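AT-less polyketide synthase (Streptomyces platensis subsp. rosaceus, PDB 4TKT) probably catalyses the decarboxylative Claisen condensation that extends the growing polyketide chain, as a ketosynthase domain of the AT-less type I synthase that makes isomigrastatin. Local coordinates at residues Q94-L99 / S164-V169; A137-Q143 / V158-L162. All coordinates share one frame; numbering follows the deposited sequence.

Contact 1. Residues Q94-L99 / S164-V169; sequences QERLFL and SIANRV
Glu-95 and Arg-168 close one margin of a helix pair whose axes, 8.8 Å apart at their nearest, cross at -40°. From CB the glutamate sends CG anti to the carbonyl carbon (chi1 -52°) and runs extended toward helix 163-173. CG lies 3.8 Å from CG1 of Ile-165, CD passes CB of Ser-164, OE2 lies beside that same CB at 3.5 Å, and OE1 ends 2.8 Å from NE of Arg-168. This salt bridge is bent at the hydrogen (149°), yet the guanidinium takes OE1 at its edge, in its plane, and the carboxylate is nearly coplanar with it. Replacing Glu-95 with an alanine would probably leave the Arg-168 NE without its charged mate and open a gap beside Ile-165 and Ser-164. On the inner margin, CG2 of Ile-165 sits 3.5 Å from CD2 of Phe-98, a ring atom that also has the Ile-165 carbonyl oxygen near the ring plane. One turn on, CG2 of Val-169 approaches CD2 of Phe-98 obliquely at 3.6 Å, while CD2 of Leu-99 packs over the backbone of Arg-168 and Val-169. Between the helices a water donates to the carbonyl oxygens of both Glu-95 and Ile-165. Helices 93-109 and 163-173 thus pack together against the thiolase-fold sheet, Phe-98 and Ile-165 resting on Ala-135 of strand 129-136, and Gln-94 and Ile-165 on Val-213 of strand 208-214.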
loop_
_atom_site.group_PDB
_atom_site.type_symbol
_atom_site.label_atom_id
_atom_site.label_comp_id
_atom_site.label_asym_id
_atom_site.label_seq_id
_atom_site.Cartn_x
_atom_site.Cartn_y
_atom_site.Cartn_z
ATOM N N GLN A 94 -4.221 7.184 12.086
ATOM C CA GLN A 94 -4.558 6.790 10.724
ATOM C C GLN A 94 -4.170 7.874 9.723
ATOM O O GLN A 94 -3.671 7.571 8.641
ATOM C CB GLN A 94 -6.047 6.471 10.606
ATOM C CG GLN A 94 -6.468 5.226 11.367
ATOM C CD GLN A 94 -7.930 4.879 11.154
ATOM O OE1 GLN A 94 -8.303 3.704 11.118
ATOM N NE2 GLN A 94 -8.768 5.900 11.011
ATOM N N GLU A 95 -4.400 9.134 10.083
ATOM C CA GLU A 95 -3.955 10.251 9.255
ATOM C C GLU A 95 -2.432 10.282 9.178
ATOM O O GLU A 95 -1.857 10.499 8.111
ATOM C CB GLU A 95 -4.466 11.586 9.801
ATOM C CG GLU A 95 -5.957 11.645 10.058
ATOM C CD GLU A 95 -6.375 12.942 10.723
ATOM O OE1 GLU A 95 -5.675 13.959 10.531
ATOM O OE2 GLU A 95 -7.396 12.946 11.442
ATOM N N ARG A 96 -1.786 10.069 10.319
ATOM C CA ARG A 96 -0.331 10.116 10.394
ATOM C C ARG A 96 0.311 9.044 9.522
ATOM O O ARG A 96 1.223 9.332 8.746
ATOM C CB ARG A 96 0.139 9.960 11.843
ATOM C CG ARG A 96 -0.231 11.127 12.753
ATOM C CD ARG A 96 0.429 10.979 14.116
ATOM N NE ARG A 96 -0.538 10.790 15.191
ATOM C CZ ARG A 96 -0.266 10.178 16.339
ATOM N NH1 ARG A 96 0.942 9.680 16.557
ATOM N NH2 ARG A 96 -1.204 10.055 17.267
ATOM N N LEU A 97 -0.173 7.812 9.638
ATOM C CA LEU A 97 0.416 6.699 8.903
ATOM C C LEU A 97 0.115 6.765 7.408
ATOM O O LEU A 97 0.892 6.269 6.592
ATOM C CB LEU A 97 -0.065 5.361 9.470
ATOM C CG LEU A 97 0.384 5.032 10.896
ATOM C CD1 LEU A 97 0.259 3.542 11.175
ATOM C CD2 LEU A 97 1.806 5.503 11.138
ATOM N N PHE A 98 -1.010 7.374 7.045
ATOM C CA PHE A 98 -1.366 7.477 5.638
ATOM C C PHE A 98 -0.519 8.548 4.963
ATOM O O PHE A 98 -0.164 8.420 3.791
ATOM C CB PHE A 98 -2.854 7.780 5.461
ATOM C CG PHE A 98 -3.352 7.548 4.061
ATOM C CD1 PHE A 98 -3.319 6.279 3.503
ATOM C CD2 PHE A 98 -3.848 8.596 3.303
ATOM C CE1 PHE A 98 -3.771 6.058 2.215
ATOM C CE2 PHE A 98 -4.305 8.383 2.014
ATOM C CZ PHE A 98 -4.267 7.111 1.468
ATOM N N LEU A 99 -0.196 9.601 5.707
ATOM C CA LEU A 99 0.739 10.612 5.225
ATOM C C LEU A 99 2.062 9.969 4.830
ATOM O O LEU A 99 2.572 10.202 3.735
ATOM C CB LEU A 99 0.975 11.688 6.287
ATOM C CG LEU A 99 0.128 12.956 6.189
ATOM C CD1 LEU A 99 0.394 13.869 7.373
ATOM C CD2 LEU A 99 0.407 13.679 4.880
ATOM N N SER A 164 -9.965 13.993 6.866
ATOM C CA SER A 164 -8.617 14.498 7.084
ATOM C C SER A 164 -7.567 13.549 6.532
ATOM O O SER A 164 -6.493 13.981 6.123
ATOM C CB SER A 164 -8.368 14.739 8.572
ATOM O OG SER A 164 -9.130 15.838 9.032
ATOM N N ILE A 165 -7.883 12.260 6.520
ATOM C CA ILE A 165 -6.973 11.256 5.986
ATOM C C ILE A 165 -6.594 11.581 4.543
ATOM O O ILE A 165 -5.421 11.541 4.176
ATOM C CB ILE A 165 -7.590 9.847 6.057
ATOM C CG1 ILE A 165 -7.811 9.446 7.515
ATOM C CG2 ILE A 165 -6.694 8.831 5.371
ATOM C CD1 ILE A 165 -8.457 8.091 7.680
ATOM N N ALA A 166 -7.588 11.929 3.733
ATOM C CA ALA A 166 -7.333 12.289 2.344
ATOM C C ALA A 166 -6.908 13.747 2.212
ATOM O O ALA A 166 -6.047 14.081 1.398
ATOM C CB ALA A 166 -8.562 12.021 1.496
ATOM N N ASN A 167 -7.516 14.612 3.017
ATOM C CA ASN A 167 -7.281 16.047 2.912
ATOM C C ASN A 167 -5.870 16.470 3.311
ATOM O O ASN A 167 -5.305 17.382 2.708
ATOM C CB ASN A 167 -8.305 16.808 3.753
ATOM C CG ASN A 167 -9.644 16.945 3.053
ATOM O OD1 ASN A 167 -9.817 16.479 1.928
ATOM N ND2 ASN A 167 -10.600 17.583 3.716
ATOM N N ARG A 168 -5.298 15.816 4.317
ATOM C CA ARG A 168 -3.952 16.164 4.761
ATOM C C ARG A 168 -2.904 15.748 3.742
ATOM O O ARG A 168 -1.886 16.422 3.589
ATOM C CB ARG A 168 -3.639 15.532 6.117
ATOM C CG ARG A 168 -4.426 16.151 7.247
ATOM C CD ARG A 168 -3.789 15.889 8.591
ATOM N NE ARG A 168 -4.625 16.407 9.669
ATOM C CZ ARG A 168 -4.693 17.690 10.011
ATOM N NH1 ARG A 168 -3.971 18.592 9.357
ATOM N NH2 ARG A 168 -5.484 18.070 11.005
ATOM N N VAL A 169 -3.150 14.639 3.052
ATOM C CA VAL A 169 -2.253 14.205 1.989
ATOM C C VAL A 169 -2.302 15.209 0.841
ATOM O O VAL A 169 -1.265 15.661 0.360
ATOM C CB VAL A 169 -2.608 12.798 1.472
ATOM C CG1 VAL A 169 -1.816 12.472 0.227
ATOM C CG2 VAL A 169 -2.343 11.761 2.547
HETATM O O HOH W 1 -3.336 11.783 6.126
#

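Contact 2. Residues A137-Q143 / V158-L162; sequences AMYSEYQ and VPGSL
Leu-162 swings CG to the side of its backbone N (chi1 -71°), which carries both methyls to the 137-143 backbone; Gln-143, with CG anti to the backbone N (chi1 -160°) and an extended chain, reaches along Val-158 to Gly-160. CD2 of Leu-162 meets the hydroxyl OG of Ser-140 at 3.2 Å and the carbonyl oxygen of Tyr-139 at 3.4 Å, and it also faces CB of Ala-137. At the other end, CG1 of Val-158 lies obliquely against the Tyr-142 ring, 3.6 Å from CD2; its OH is hydrogen-bonded to the carbonyl oxygen of Ser-89. The amide of Gln-143 lies over Gly-160, its OE1 3.7 Å from CA, where a side chain on the glycine would run into OE1 as it now lies. Three waters join the two segments. One links OG of Ser-140 to O of Gly-160, another joins NE2 of Gln-143 to O of Val-158, and a third accepts from the Gln-143 backbone N and reaches O of Pro-159 weakly. Polar groups therefore meet through solvent rather than directly, and apolar contact is confined to the two ends, as suits a partly buried pairing of the 137-143 segment, which runs into helix 142-151, with the loop that follows that helix.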
loop_
_atom_site.group_PDB
_atom_site.type_symbol
_atom_site.label_atom_id
_atom_site.label_comp_id
_atom_site.label_asym_id
_atom_site.label_seq_id
_atom_site.Cartn_x
_atom_site.Cartn_y
_atom_site.Cartn_z
ATOM N N ALA A 137 -11.481 4.408 4.709
ATOM C CA ALA A 137 -11.374 4.177 6.145
ATOM C C ALA A 137 -12.768 4.080 6.743
ATOM O O ALA A 137 -13.720 4.614 6.178
ATOM C CB ALA A 137 -10.581 5.282 6.808
HETATM N N MSE A 138 -12.896 3.409 7.884
HETATM C CA MSE A 138 -14.215 3.209 8.473
HETATM C C MSE A 138 -14.293 3.477 9.978
HETATM O O MSE A 138 -15.388 3.597 10.523
HETATM C CB MSE A 138 -14.701 1.787 8.189
HETATM C CG MSE A 138 -13.848 0.684 8.796
HETATM SE SE MSE A 138 -14.610 -1.099 8.502
HETATM C CE MSE A 138 -16.237 -0.929 9.560
ATOM N N TYR A 139 -13.150 3.577 10.648
ATOM C CA TYR A 139 -13.145 3.796 12.096
ATOM C C TYR A 139 -12.582 5.154 12.488
ATOM O O TYR A 139 -11.590 5.610 11.923
ATOM C CB TYR A 139 -12.340 2.707 12.810
ATOM C CG TYR A 139 -12.966 1.335 12.770
ATOM C CD1 TYR A 139 -14.123 1.059 13.487
ATOM C CD2 TYR A 139 -12.388 0.309 12.033
ATOM C CE1 TYR A 139 -14.699 -0.199 13.460
ATOM C CE2 TYR A 139 -12.955 -0.954 11.998
ATOM C CZ TYR A 139 -14.111 -1.201 12.715
ATOM O OH TYR A 139 -14.684 -2.452 12.686
ATOM N N SER A 140 -13.221 5.786 13.467
ATOM C CA SER A 140 -12.695 6.998 14.089
ATOM C C SER A 140 -12.601 6.800 15.592
ATOM O O SER A 140 -13.327 7.434 16.354
ATOM C CB SER A 140 -13.575 8.206 13.775
ATOM O OG SER A 140 -13.492 8.549 12.406
ATOM N N GLU A 141 -11.697 5.920 16.011
ATOM C CA GLU A 141 -11.632 5.487 17.402
ATOM C C GLU A 141 -10.782 6.371 18.310
ATOM O O GLU A 141 -11.061 6.464 19.505
ATOM C CB GLU A 141 -11.105 4.059 17.471
ATOM C CG GLU A 141 -12.063 3.024 16.927
ATOM C CD GLU A 141 -11.560 1.613 17.146
ATOM O OE1 GLU A 141 -10.374 1.348 16.841
ATOM O OE2 GLU A 141 -12.349 0.777 17.636
ATOM N N TYR A 142 -9.745 6.998 17.755
ATOM C CA TYR A 142 -8.841 7.848 18.533
ATOM C C TYR A 142 -9.645 8.890 19.308
ATOM O O TYR A 142 -9.395 9.151 20.484
ATOM C CB TYR A 142 -7.826 8.522 17.609
ATOM C CG TYR A 142 -6.545 8.963 18.280
ATOM C CD1 TYR A 142 -5.774 8.069 19.010
ATOM C CD2 TYR A 142 -6.089 10.267 18.155
ATOM C CE1 TYR A 142 -4.597 8.468 19.615
ATOM C CE2 TYR A 142 -4.914 10.676 18.755
ATOM C CZ TYR A 142 -4.170 9.774 19.482
ATOM O OH TYR A 142 -2.997 10.179 20.080
ATOM N N GLN A 143 -10.623 9.457 18.614
ATOM C CA GLN A 143 -11.636 10.346 19.171
ATOM C C GLN A 143 -12.167 9.932 20.552
ATOM O O GLN A 143 -12.391 10.776 21.421
ATOM C CB GLN A 143 -12.792 10.414 18.175
ATOM C CG GLN A 143 -13.711 11.596 18.308
ATOM C CD GLN A 143 -14.787 11.573 17.246
ATOM O OE1 GLN A 143 -14.946 10.578 16.537
ATOM N NE2 GLN A 143 -15.527 12.669 17.123
ATOM N N VAL A 158 -9.886 15.905 20.693
ATOM C CA VAL A 158 -9.324 14.928 19.767
ATOM C C VAL A 158 -10.271 14.735 18.588
ATOM O O VAL A 158 -11.288 14.051 18.708
ATOM C CB VAL A 158 -9.061 13.568 20.445
ATOM C CG1 VAL A 158 -8.446 12.597 19.454
ATOM C CG2 VAL A 158 -8.154 13.738 21.653
ATOM N N PRO A 159 -9.943 15.353 17.445
ATOM C CA PRO A 159 -10.771 15.309 16.232
ATOM C C PRO A 159 -11.038 13.892 15.732
ATOM O O PRO A 159 -10.248 12.981 15.980
ATOM C CB PRO A 159 -9.937 16.090 15.212
ATOM C CG PRO A 159 -9.086 16.991 16.033
ATOM C CD PRO A 159 -8.757 16.207 17.268
ATOM N N GLY A 160 -12.153 13.719 15.029
ATOM C CA GLY A 160 -12.503 12.436 14.452
ATOM C C GLY A 160 -13.047 12.583 13.044
ATOM O O GLY A 160 -14.137 12.103 12.739
ATOM N N SER A 161 -12.284 13.250 12.184
ATOM C CA SER A 161 -12.705 13.481 10.807
ATOM C C SER A 161 -11.978 12.562 9.839
ATOM O O SER A 161 -10.777 12.712 9.617
ATOM C CB SER A 161 -12.469 14.936 10.407
ATOM O OG SER A 161 -12.961 15.178 9.101
ATOM N N LEU A 162 -12.714 11.621 9.257
ATOM C CA LEU A 162 -12.146 10.682 8.297
ATOM C C LEU A 162 -11.660 11.386 7.033
ATOM O O LEU A 162 -10.744 10.908 6.365
ATOM C CB LEU A 162 -13.172 9.605 7.937
ATOM C CG LEU A 162 -13.481 8.596 9.045
ATOM C CD1 LEU A 162 -14.467 7.550 8.564
ATOM C CD2 LEU A 162 -12.202 7.940 9.538
HETATM O O HOH W 2 -15.778 10.327 11.040
HETATM O O HOH W 3 -10.418 9.632 15.824
HETATM O O HOH W 4 -14.508 14.565 19.007
#

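Contact 1 is the core contact, with most of its touching residues buried; contact 2, farther from the centre of the chain, is only partly covered. Along the sequence contact 2 is nested within the loop that contact 1 closes, and 158-162 leads directly into helix 163-173. The two meet where NE2 of Gln-94 probably hydrogen-bonds to O of Tyr-139, 3.0 Å away, and where CD1 of Ile-165 packs on CB of Ala-137. Chemistry follows depth: the helices combine apolar packing with a direct salt bridge at their margin and one bridging water, whereas contact 2 keeps apolar contact at its ends and bridges its polar groups through several waters.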